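Local coordinates for minor fimbrium tip subunit Mfa3 (Porphyromonas gingivalis ATCC 33277, PDB 5NF4), which forms part of the tip of the minor fimbriae, cell-surface filaments that mediate biofilm formation and adhesion to host cells and other oral bacteria, at residues M74-S79 with G109-F114; R163-Q168 with K183-N188; V41-N46 with Q168-G173. All coordinates share one frame; numbering follows the deposited sequence.

Interaction 1: M74-S79 with G109-F114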
loop_
_atom_site.group_PDB
_atom_site.type_symbol
_atom_site.label_atom_id
_atom_site.label_comp_id
_atom_site.label_asym_id
_atom_site.label_seq_id
_atom_site.Cartn_x
_atom_site.Cartn_y
_atom_site.Cartn_z
ATOM N N MET A 74 -13.174 11.082 7.094
ATOM C CA MET A 74 -13.310 11.859 5.890
ATOM C C MET A 74 -13.191 13.311 6.313
ATOM O O MET A 74 -13.887 13.717 7.253
ATOM C CB MET A 74 -14.671 11.627 5.204
ATOM C CG MET A 74 -14.769 12.403 3.885
ATOM S SD MET A 74 -16.429 12.399 3.165
ATOM C CE MET A 74 -17.220 13.413 4.416
ATOM N N LEU A 75 -12.341 14.062 5.632
ATOM C CA LEU A 75 -12.197 15.498 5.883
ATOM C C LEU A 75 -12.276 16.221 4.535
ATOM O O LEU A 75 -11.628 15.835 3.549
ATOM C CB LEU A 75 -10.892 15.811 6.619
ATOM C CG LEU A 75 -10.727 15.184 8.004
ATOM C CD1 LEU A 75 -9.980 13.865 7.873
ATOM C CD2 LEU A 75 -10.006 16.138 8.991
ATOM N N VAL A 76 -13.091 17.275 4.505
ATOM C CA VAL A 76 -13.436 17.973 3.272
ATOM C C VAL A 76 -13.084 19.446 3.426
ATOM O O VAL A 76 -13.385 20.069 4.466
ATOM C CB VAL A 76 -14.943 17.825 2.936
ATOM C CG1 VAL A 76 -15.165 18.314 1.499
ATOM C CG2 VAL A 76 -15.409 16.378 3.127
ATOM N N PHE A 77 -12.385 19.980 2.442
ATOM C CA PHE A 77 -11.922 21.357 2.485
ATOM C C PHE A 77 -12.283 22.133 1.240
ATOM O O PHE A 77 -12.358 21.578 0.155
ATOM C CB PHE A 77 -10.394 21.408 2.657
ATOM C CG PHE A 77 -9.918 20.712 3.888
ATOM C CD1 PHE A 77 -9.710 19.333 3.857
ATOM C CD2 PHE A 77 -9.734 21.389 5.082
ATOM C CE1 PHE A 77 -9.344 18.653 4.971
ATOM C CE2 PHE A 77 -9.310 20.674 6.228
ATOM C CZ PHE A 77 -9.117 19.329 6.155
ATOM N N ASP A 78 -12.474 23.435 1.386
ATOM C CA ASP A 78 -12.667 24.276 0.201
ATOM C C ASP A 78 -11.376 24.261 -0.617
ATOM O O ASP A 78 -10.306 24.513 -0.066
ATOM C CB ASP A 78 -13.015 25.693 0.617
ATOM C CG ASP A 78 -13.415 26.567 -0.562
ATOM O OD1 ASP A 78 -12.515 27.080 -1.251
ATOM O OD2 ASP A 78 -14.627 26.738 -0.800
ATOM N N SER A 79 -11.460 23.942 -1.910
ATOM C CA SER A 79 -10.264 23.789 -2.739
ATOM C C SER A 79 -9.438 25.066 -2.840
ATOM O O SER A 79 -8.219 24.982 -2.992
ATOM C CB SER A 79 -10.651 23.316 -4.142
ATOM O OG SER A 79 -11.391 22.111 -4.061
ATOM N N GLY A 109 -19.688 23.773 -3.720
ATOM C CA GLY A 109 -18.532 24.492 -4.220
ATOM C C GLY A 109 -17.467 23.522 -4.692
ATOM O O GLY A 109 -17.788 22.405 -5.076
ATOM N N GLN A 110 -16.217 23.975 -4.710
ATOM C CA GLN A 110 -15.082 23.151 -5.115
ATOM C C GLN A 110 -14.481 22.581 -3.857
ATOM O O GLN A 110 -14.159 23.341 -2.938
ATOM C CB GLN A 110 -14.028 23.968 -5.870
ATOM C CG GLN A 110 -14.569 24.618 -7.127
ATOM C CD GLN A 110 -15.379 23.636 -7.949
ATOM O OE1 GLN A 110 -16.620 23.773 -8.099
ATOM N NE2 GLN A 110 -14.695 22.611 -8.455
ATOM N N ARG A 111 -14.391 21.261 -3.786
ATOM C CA ARG A 111 -13.961 20.614 -2.542
ATOM C C ARG A 111 -12.883 19.580 -2.762
ATOM O O ARG A 111 -12.875 18.841 -3.753
ATOM C CB ARG A 111 -15.167 19.958 -1.835
ATOM C CG ARG A 111 -16.017 20.916 -0.983
ATOM C CD ARG A 111 -17.034 21.753 -1.791
ATOM N NE ARG A 111 -17.718 22.646 -0.879
ATOM C CZ ARG A 111 -17.255 23.830 -0.500
ATOM N NH1 ARG A 111 -16.119 24.321 -0.990
ATOM N NH2 ARG A 111 -17.950 24.544 0.354
ATOM N N ASP A 112 -11.950 19.564 -1.817
ATOM C CA ASP A 112 -10.931 18.526 -1.726
ATOM C C ASP A 112 -11.329 17.525 -0.624
ATOM O O ASP A 112 -11.547 17.928 0.509
ATOM C CB ASP A 112 -9.584 19.147 -1.390
ATOM C CG ASP A 112 -8.961 19.939 -2.532
ATOM O OD1 ASP A 112 -9.568 20.206 -3.593
ATOM O OD2 ASP A 112 -7.772 20.265 -2.366
ATOM N N PHE A 113 -11.434 16.240 -0.966
ATOM C CA PHE A 113 -11.898 15.197 -0.046
ATOM C C PHE A 113 -10.683 14.353 0.351
ATOM O O PHE A 113 -9.949 13.919 -0.515
ATOM C CB PHE A 113 -12.905 14.279 -0.693
ATOM C CG PHE A 113 -14.265 14.906 -0.925
ATOM C CD1 PHE A 113 -14.458 15.872 -1.911
ATOM C CD2 PHE A 113 -15.345 14.482 -0.176
ATOM C CE1 PHE A 113 -15.722 16.404 -2.114
ATOM C CE2 PHE A 113 -16.586 15.013 -0.370
ATOM C CZ PHE A 113 -16.780 15.970 -1.340
ATOM N N PHE A 114 -10.537 14.103 1.640
ATOM C CA PHE A 114 -9.452 13.261 2.152
ATOM C C PHE A 114 -10.073 12.126 2.934
ATOM O O PHE A 114 -10.885 12.354 3.815
ATOM C CB PHE A 114 -8.482 14.033 3.057
ATOM C CG PHE A 114 -7.739 15.125 2.364
ATOM C CD1 PHE A 114 -8.379 16.337 2.087
ATOM C CD2 PHE A 114 -6.408 14.972 1.999
ATOM C CE1 PHE A 114 -7.697 17.365 1.461
ATOM C CE2 PHE A 114 -5.717 16.004 1.375
ATOM C CZ PHE A 114 -6.391 17.216 1.085
HETATM O O HOH W 1 -15.878 26.677 -3.558
HETATM O O HOH W 2 -16.901 27.164 1.010
#
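Q110 meets the end of the neighbouring strand through its carbonyl oxygen, which takes two donors from opposite faces of its plane: S79 N at 3.0 Å and R111 NH1 from its own strand. Its CB also rests against S79 OG, while the amide end turns off to N167 and T169. R111 bends at chi2 (81°), which swings the guanidinium back to D78; NH1 gives OD2 a salt bridge of 2.8 Å. D78 OD2 lies in the guanidinium plane, yet NH1 meets it from above the carboxylate, the two groups standing 84° apart. One water joins D78 OD2 to R111 NH2 and another joins it to Q110 N; D78 OD1 is held by N80 and T81. The aliphatic part of R111 packs CG on V76 CG1. D112 pairs with F77 through two backbone bonds, and its OD1 takes the S79 hydroxyl, OG to OD1 2.7 Å, from above the carboxylate plane; N167 N is a second donor to this oxygen. F113 offers a ring face to V76, whose CG1 sits 3.9 Å from the ring centroid and 6° off the normal, a CH-pi contact. V76 CG2 touches the rim at CD2, and M74 SD lies at the ring edge in a Met-aromatic contact, 5.3 Å from the centroid. F114 closes the pairing with two backbone bonds to L75. Its ring meets F77 obliquely, CE1 to CD1 3.7 Å, with M135 of helix 132-140 against both rings. Side chains thus alternate between a face of V76 and F113 (stacked on F182) and one of L75, F77, D112 and F114, where the helix packs: antiparallel neighbouring strands in a beta-sheet of this fimbrillin-superfamily protein.

Interaction 2: R163-Q168 with K183-N188. With SO4 (sulfate ion), chain D.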
loop_
_atom_site.group_PDB
_atom_site.type_symbol
_atom_site.label_atom_id
_atom_site.label_comp_id
_atom_site.label_asym_id
_atom_site.label_seq_id
_atom_site.Cartn_x
_atom_site.Cartn_y
_atom_site.Cartn_z
ATOM N N ARG A 163 -7.223 7.765 0.504
ATOM C CA ARG A 163 -7.468 8.231 -0.840
ATOM C C ARG A 163 -7.790 9.707 -0.753
ATOM O O ARG A 163 -8.365 10.149 0.236
ATOM C CB ARG A 163 -8.602 7.445 -1.487
ATOM C CG ARG A 163 -8.718 7.634 -2.992
ATOM C CD ARG A 163 -7.644 6.925 -3.765
ATOM N NE ARG A 163 -7.779 7.303 -5.158
ATOM C CZ ARG A 163 -8.442 6.615 -6.077
ATOM N NH1 ARG A 163 -9.002 5.446 -5.787
ATOM N NH2 ARG A 163 -8.525 7.101 -7.308
ATOM N N MET A 164 -7.360 10.469 -1.748
ATOM C CA MET A 164 -7.760 11.866 -1.816
ATOM C C MET A 164 -8.194 12.243 -3.215
ATOM O O MET A 164 -7.678 11.735 -4.229
ATOM C CB MET A 164 -6.640 12.789 -1.293
ATOM C CG MET A 164 -5.378 12.860 -2.059
ATOM S SD MET A 164 -4.240 14.090 -1.327
ATOM C CE MET A 164 -4.959 15.595 -1.998
ATOM N N TYR A 165 -9.192 13.135 -3.267
ATOM C CA TYR A 165 -9.743 13.624 -4.519
ATOM C C TYR A 165 -9.768 15.147 -4.456
ATOM O O TYR A 165 -10.426 15.720 -3.592
ATOM C CB TYR A 165 -11.156 13.089 -4.739
ATOM C CG TYR A 165 -11.294 11.580 -4.677
ATOM C CD1 TYR A 165 -11.068 10.788 -5.799
ATOM C CD2 TYR A 165 -11.662 10.951 -3.503
ATOM C CE1 TYR A 165 -11.215 9.417 -5.744
ATOM C CE2 TYR A 165 -11.843 9.583 -3.450
ATOM C CZ TYR A 165 -11.615 8.822 -4.555
ATOM O OH TYR A 165 -11.779 7.453 -4.504
ATOM N N SER A 166 -9.081 15.793 -5.380
ATOM C CA SER A 166 -8.969 17.240 -5.377
ATOM C C SER A 166 -9.908 17.929 -6.368
ATOM O O SER A 166 -10.340 17.350 -7.373
ATOM C CB SER A 166 -7.526 17.639 -5.689
ATOM O OG SER A 166 -7.204 17.165 -6.968
ATOM N N ASN A 167 -10.219 19.180 -6.050
ATOM C CA ASN A 167 -11.040 20.028 -6.892
ATOM C C ASN A 167 -12.302 19.321 -7.438
ATOM O O ASN A 167 -12.566 19.315 -8.641
ATOM C CB ASN A 167 -10.192 20.588 -8.050
ATOM C CG ASN A 167 -10.843 21.815 -8.709
ATOM O OD1 ASN A 167 -11.649 22.517 -8.087
ATOM N ND2 ASN A 167 -10.481 22.087 -9.960
ATOM N N GLN A 168 -13.092 18.742 -6.539
ATOM C CA GLN A 168 -14.345 18.116 -6.914
ATOM C C GLN A 168 -15.456 19.127 -6.926
ATOM O O GLN A 168 -15.579 19.920 -6.011
ATOM C CB GLN A 168 -14.695 17.014 -5.931
ATOM C CG GLN A 168 -13.604 15.978 -5.789
ATOM C CD GLN A 168 -13.447 15.143 -7.031
ATOM O OE1 GLN A 168 -14.322 14.354 -7.353
ATOM N NE2 GLN A 168 -12.321 15.304 -7.736
ATOM N N LYS A 183 -19.789 11.120 -6.404
ATOM C CA LYS A 183 -19.089 10.440 -7.476
ATOM C C LYS A 183 -17.668 11.004 -7.632
ATOM O O LYS A 183 -17.448 11.885 -8.458
ATOM C CB LYS A 183 -19.888 10.577 -8.776
ATOM C CG LYS A 183 -21.318 10.001 -8.684
ATOM C CD LYS A 183 -21.365 8.525 -9.026
ATOM C CE LYS A 183 -22.654 7.839 -8.549
ATOM N NZ LYS A 183 -23.908 8.428 -9.092
ATOM N N PRO A 184 -16.701 10.500 -6.834
ATOM C CA PRO A 184 -15.336 11.028 -6.904
ATOM C C PRO A 184 -14.733 10.781 -8.278
ATOM O O PRO A 184 -14.719 9.639 -8.738
ATOM C CB PRO A 184 -14.590 10.232 -5.825
ATOM C CG PRO A 184 -15.376 8.920 -5.715
ATOM C CD PRO A 184 -16.802 9.335 -5.926
ATOM N N ASP A 185 -14.248 11.845 -8.907
ATOM C CA ASP A 185 -13.727 11.802 -10.279
ATOM C C ASP A 185 -14.584 10.926 -11.201
ATOM O O ASP A 185 -14.064 10.174 -12.028
ATOM C CB ASP A 185 -12.275 11.346 -10.238
ATOM C CG ASP A 185 -11.362 12.434 -9.690
ATOM O OD1 ASP A 185 -11.611 13.617 -9.997
ATOM O OD2 ASP A 185 -10.428 12.137 -8.938
ATOM N N GLY A 186 -15.902 11.045 -11.045
ATOM C CA GLY A 186 -16.857 10.328 -11.873
ATOM C C GLY A 186 -17.082 8.855 -11.569
ATOM O O GLY A 186 -17.901 8.210 -12.227
ATOM N N GLU A 187 -16.368 8.324 -10.581
ATOM C CA GLU A 187 -16.516 6.931 -10.165
ATOM C C GLU A 187 -17.658 6.790 -9.168
ATOM O O GLU A 187 -18.066 7.776 -8.565
ATOM C CB GLU A 187 -15.223 6.423 -9.542
ATOM C CG GLU A 187 -14.002 6.526 -10.433
ATOM C CD GLU A 187 -12.770 5.890 -9.804
ATOM O OE1 GLU A 187 -12.378 4.796 -10.258
ATOM O OE2 GLU A 187 -12.198 6.475 -8.855
ATOM N N ASN A 188 -18.173 5.572 -8.999
ATOM C CA ASN A 188 -19.321 5.336 -8.111
ATOM C C ASN A 188 -18.965 5.231 -6.642
ATOM O O ASN A 188 -19.802 5.464 -5.770
ATOM C CB ASN A 188 -20.039 4.056 -8.508
ATOM C CG ASN A 188 -20.807 4.205 -9.791
ATOM O OD1 ASN A 188 -21.445 5.233 -10.027
ATOM N ND2 ASN A 188 -20.746 3.185 -10.636
HETATM S S SO4 D . -16.990 2.046 -9.549
HETATM O O1 SO4 D . -15.992 1.011 -9.802
HETATM O O2 SO4 D . -16.853 2.535 -8.183
HETATM O O3 SO4 D . -16.805 3.153 -10.484
HETATM O O4 SO4 D . -18.318 1.465 -9.722
HETATM O O HOH W 3 -8.767 14.061 -7.836
HETATM O O HOH W 4 -16.946 14.746 -7.984
#
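P184 sets its CB over the centre of one face of the Y165 ring, 3.4 Å from the centroid, a CH-pi contact. The tyrosine runs alongside the proline, pointing the same way. D185 OD2 comes to the ring edge at CD1, 3.5 Å away. The Q168 side chain is folded, CG opposite the carbonyl carbon and the chain bent again at chi2 (-69°), which brings the amide to D185 for a double grip. D185 N donates to Q168 OE1 at 3.0 Å, almost straight at 175°, and Q168 NE2 donates to D185 OD1 at 2.9 Å. That N-H arrives from above the carboxylate plane, amide and carboxylate being 84° apart. The second N-H of NE2 goes to S166 O, fixing the amide's rotation, and waters bridge Q168 OE1 to K183 O and D185 OD2 to S166 N. E187 OE2 stays 4.0 Å from R163 NH2, beyond a salt bridge; K191 binds E187 OE1 and, through its carbonyl, R163 NH1. N188 binds a sulfate, probably from the crystallisation liquor, through its backbone N and ND2, with N189 and K191 also bonded to it. The contact lies in the hairpin of strands 161-170 and 180-205, K183-N188 being an irregular break and N167 a corner; Y165 OH reaches K191 N, P184 packs on V190, and backbone bonds to strand 109-117 pair R163 with F115, Y165 with F113 and Q168 with R111.

Interaction 3: V41-N46 with Q168-G173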
loop_
_atom_site.group_PDB
_atom_site.type_symbol
_atom_site.label_atom_id
_atom_site.label_comp_id
_atom_site.label_asym_id
_atom_site.label_seq_id
_atom_site.Cartn_x
_atom_site.Cartn_y
_atom_site.Cartn_z
ATOM N N VAL A 41 -26.114 20.820 0.373
ATOM C CA VAL A 41 -25.935 19.581 -0.339
ATOM C C VAL A 41 -25.956 18.429 0.673
ATOM O O VAL A 41 -25.288 18.505 1.705
ATOM C CB VAL A 41 -24.584 19.545 -1.086
ATOM C CG1 VAL A 41 -24.527 18.346 -2.051
ATOM C CG2 VAL A 41 -24.338 20.857 -1.815
ATOM N N TYR A 42 -26.711 17.385 0.364
ATOM C CA TYR A 42 -26.614 16.112 1.085
ATOM C C TYR A 42 -25.997 15.113 0.135
ATOM O O TYR A 42 -26.539 14.847 -0.938
ATOM C CB TYR A 42 -27.965 15.637 1.568
ATOM C CG TYR A 42 -28.598 16.589 2.543
ATOM C CD1 TYR A 42 -29.256 17.724 2.100
ATOM C CD2 TYR A 42 -28.514 16.366 3.906
ATOM C CE1 TYR A 42 -29.822 18.604 3.001
ATOM C CE2 TYR A 42 -29.066 17.239 4.807
ATOM C CZ TYR A 42 -29.720 18.352 4.353
ATOM O OH TYR A 42 -30.270 19.203 5.274
ATOM N N LEU A 43 -24.865 14.564 0.561
ATOM C CA LEU A 43 -24.060 13.632 -0.213
ATOM C C LEU A 43 -24.095 12.266 0.415
ATOM O O LEU A 43 -23.893 12.155 1.613
ATOM C CB LEU A 43 -22.591 14.066 -0.269
ATOM C CG LEU A 43 -22.102 15.129 -1.218
ATOM C CD1 LEU A 43 -20.579 15.134 -1.167
ATOM C CD2 LEU A 43 -22.617 14.844 -2.592
ATOM N N LEU A 44 -24.303 11.248 -0.409
ATOM C CA LEU A 44 -24.161 9.858 -0.006
ATOM C C LEU A 44 -22.775 9.366 -0.384
ATOM O O LEU A 44 -22.439 9.293 -1.564
ATOM C CB LEU A 44 -25.226 8.993 -0.664
ATOM C CG LEU A 44 -25.249 7.547 -0.166
ATOM C CD1 LEU A 44 -25.631 7.486 1.294
ATOM C CD2 LEU A 44 -26.207 6.720 -0.994
ATOM N N VAL A 45 -21.981 9.042 0.632
ATOM C CA VAL A 45 -20.590 8.633 0.440
ATOM C C VAL A 45 -20.581 7.119 0.578
ATOM O O VAL A 45 -21.107 6.580 1.562
ATOM C CB VAL A 45 -19.651 9.315 1.464
ATOM C CG1 VAL A 45 -18.221 8.733 1.399
ATOM C CG2 VAL A 45 -19.591 10.803 1.209
ATOM N N ASN A 46 -20.075 6.434 -0.446
ATOM C CA ASN A 46 -19.830 4.990 -0.371
ATOM C C ASN A 46 -18.357 4.713 -0.574
ATOM O O ASN A 46 -17.807 5.060 -1.627
ATOM C CB ASN A 46 -20.641 4.223 -1.404
ATOM C CG ASN A 46 -20.809 2.760 -1.026
ATOM O OD1 ASN A 46 -19.873 2.111 -0.561
ATOM N ND2 ASN A 46 -22.014 2.251 -1.182
ATOM N N GLN A 168 -13.092 18.742 -6.539
ATOM C CA GLN A 168 -14.345 18.116 -6.914
ATOM C C GLN A 168 -15.456 19.127 -6.926
ATOM O O GLN A 168 -15.579 19.920 -6.011
ATOM C CB GLN A 168 -14.695 17.014 -5.931
ATOM C CG GLN A 168 -13.604 15.978 -5.789
ATOM C CD GLN A 168 -13.447 15.143 -7.031
ATOM O OE1 GLN A 168 -14.322 14.354 -7.353
ATOM N NE2 GLN A 168 -12.321 15.304 -7.736
ATOM N N THR A 169 -16.276 19.076 -7.952
ATOM C CA THR A 169 -17.369 20.004 -8.043
ATOM C C THR A 169 -18.546 19.402 -7.328
ATOM O O THR A 169 -19.089 18.379 -7.745
ATOM C CB THR A 169 -17.729 20.319 -9.509
ATOM O OG1 THR A 169 -16.571 20.841 -10.173
ATOM C CG2 THR A 169 -18.846 21.314 -9.570
ATOM N N VAL A 170 -18.953 20.057 -6.246
ATOM C CA VAL A 170 -20.101 19.623 -5.465
ATOM C C VAL A 170 -21.270 20.546 -5.734
ATOM O O VAL A 170 -21.194 21.751 -5.427
ATOM C CB VAL A 170 -19.755 19.619 -3.961
ATOM C CG1 VAL A 170 -20.939 19.144 -3.134
ATOM C CG2 VAL A 170 -18.531 18.749 -3.711
ATOM N N THR A 171 -22.329 20.003 -6.353
ATOM C CA THR A 171 -23.474 20.791 -6.771
ATOM C C THR A 171 -24.582 20.721 -5.741
ATOM O O THR A 171 -24.609 19.840 -4.885
ATOM C CB THR A 171 -24.049 20.315 -8.139
ATOM O OG1 THR A 171 -24.315 18.911 -8.097
ATOM C CG2 THR A 171 -23.077 20.623 -9.275
ATOM N N ILE A 172 -25.511 21.650 -5.863
ATOM C CA ILE A 172 -26.611 21.798 -4.933
ATOM C C ILE A 172 -27.656 20.710 -5.096
ATOM O O ILE A 172 -28.050 20.365 -6.210
ATOM C CB ILE A 172 -27.280 23.167 -5.125
ATOM C CG1 ILE A 172 -26.313 24.276 -4.688
ATOM C CG2 ILE A 172 -28.594 23.272 -4.350
ATOM C CD1 ILE A 172 -26.671 25.626 -5.206
ATOM N N GLY A 173 -28.121 20.189 -3.966
ATOM C CA GLY A 173 -29.292 19.330 -3.961
ATOM C C GLY A 173 -29.224 18.200 -2.950
ATOM O O GLY A 173 -28.374 18.191 -2.063
#
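V41 straddles the carbonyl of T171: both of its methyls approach the oxygen, CG1 at 3.2 Å. The same CG1 meets V170 CG1 at 3.8 Å, the two valines crossing at a slant, and CG2 faces I172 CA. For V41, chi1 of -169° sets CG1 beside its own carbonyl carbon and CG2 beside its backbone N, spreading the two branches across the T171 oxygen. V170 has CG1 anti to the backbone N (chi1 -179°), and this methyl is the one turned to V41; L43 CD1 adds a looser touch on it at 4.5 Å. One backbone bond ties the chains: Y42 N donates to G173 O at 3.1 Å, and V41 CA lies against the same oxygen in a CA-H...O contact of 3.3 Å. G173, with phi at 144°, adopts a backbone shape suited to glycine. This is a single beta bridge rather than a continuous strand pairing, made where the chain leaving strand 161-170 passes the start of strand 41-49; the V41-N46 segment belongs to the propeptide. Farther out, strand 41-49 is seated between strand 99-106 (antiparallel) and strand 180-205 (parallel): V41 and L43 bond through their backbones to L106 and V104, while Y42 and L44 bond to L180. P108 packs on both V41 and I172, F113 and F182 lie against L43, and R111 touches V170 from strand 109-117.

Overall arrangement
Interaction 1 is the buried contact, with aromatic and aliphatic packing along regular antiparallel pairing and its charged and hydroxyl groups gathered towards the D78-S79 end. Interactions 2 and 3 are only partly buried: the former relies on hydrogen bonds of the Q168 amide with D185 and one proline-ring contact, the latter on apolar methyls and one backbone bridge. Strand 161-170 serves both, and they share Q168, which reaches across in interaction 2 but takes no part in interaction 3. Strand 109-117 joins interaction 1 to the others through probable backbone hydrogen bonds, R111 O to Q168 N and G109 O to V170 N, and F114 packs on M164. The three centres lie about 10 to 11 Å apart.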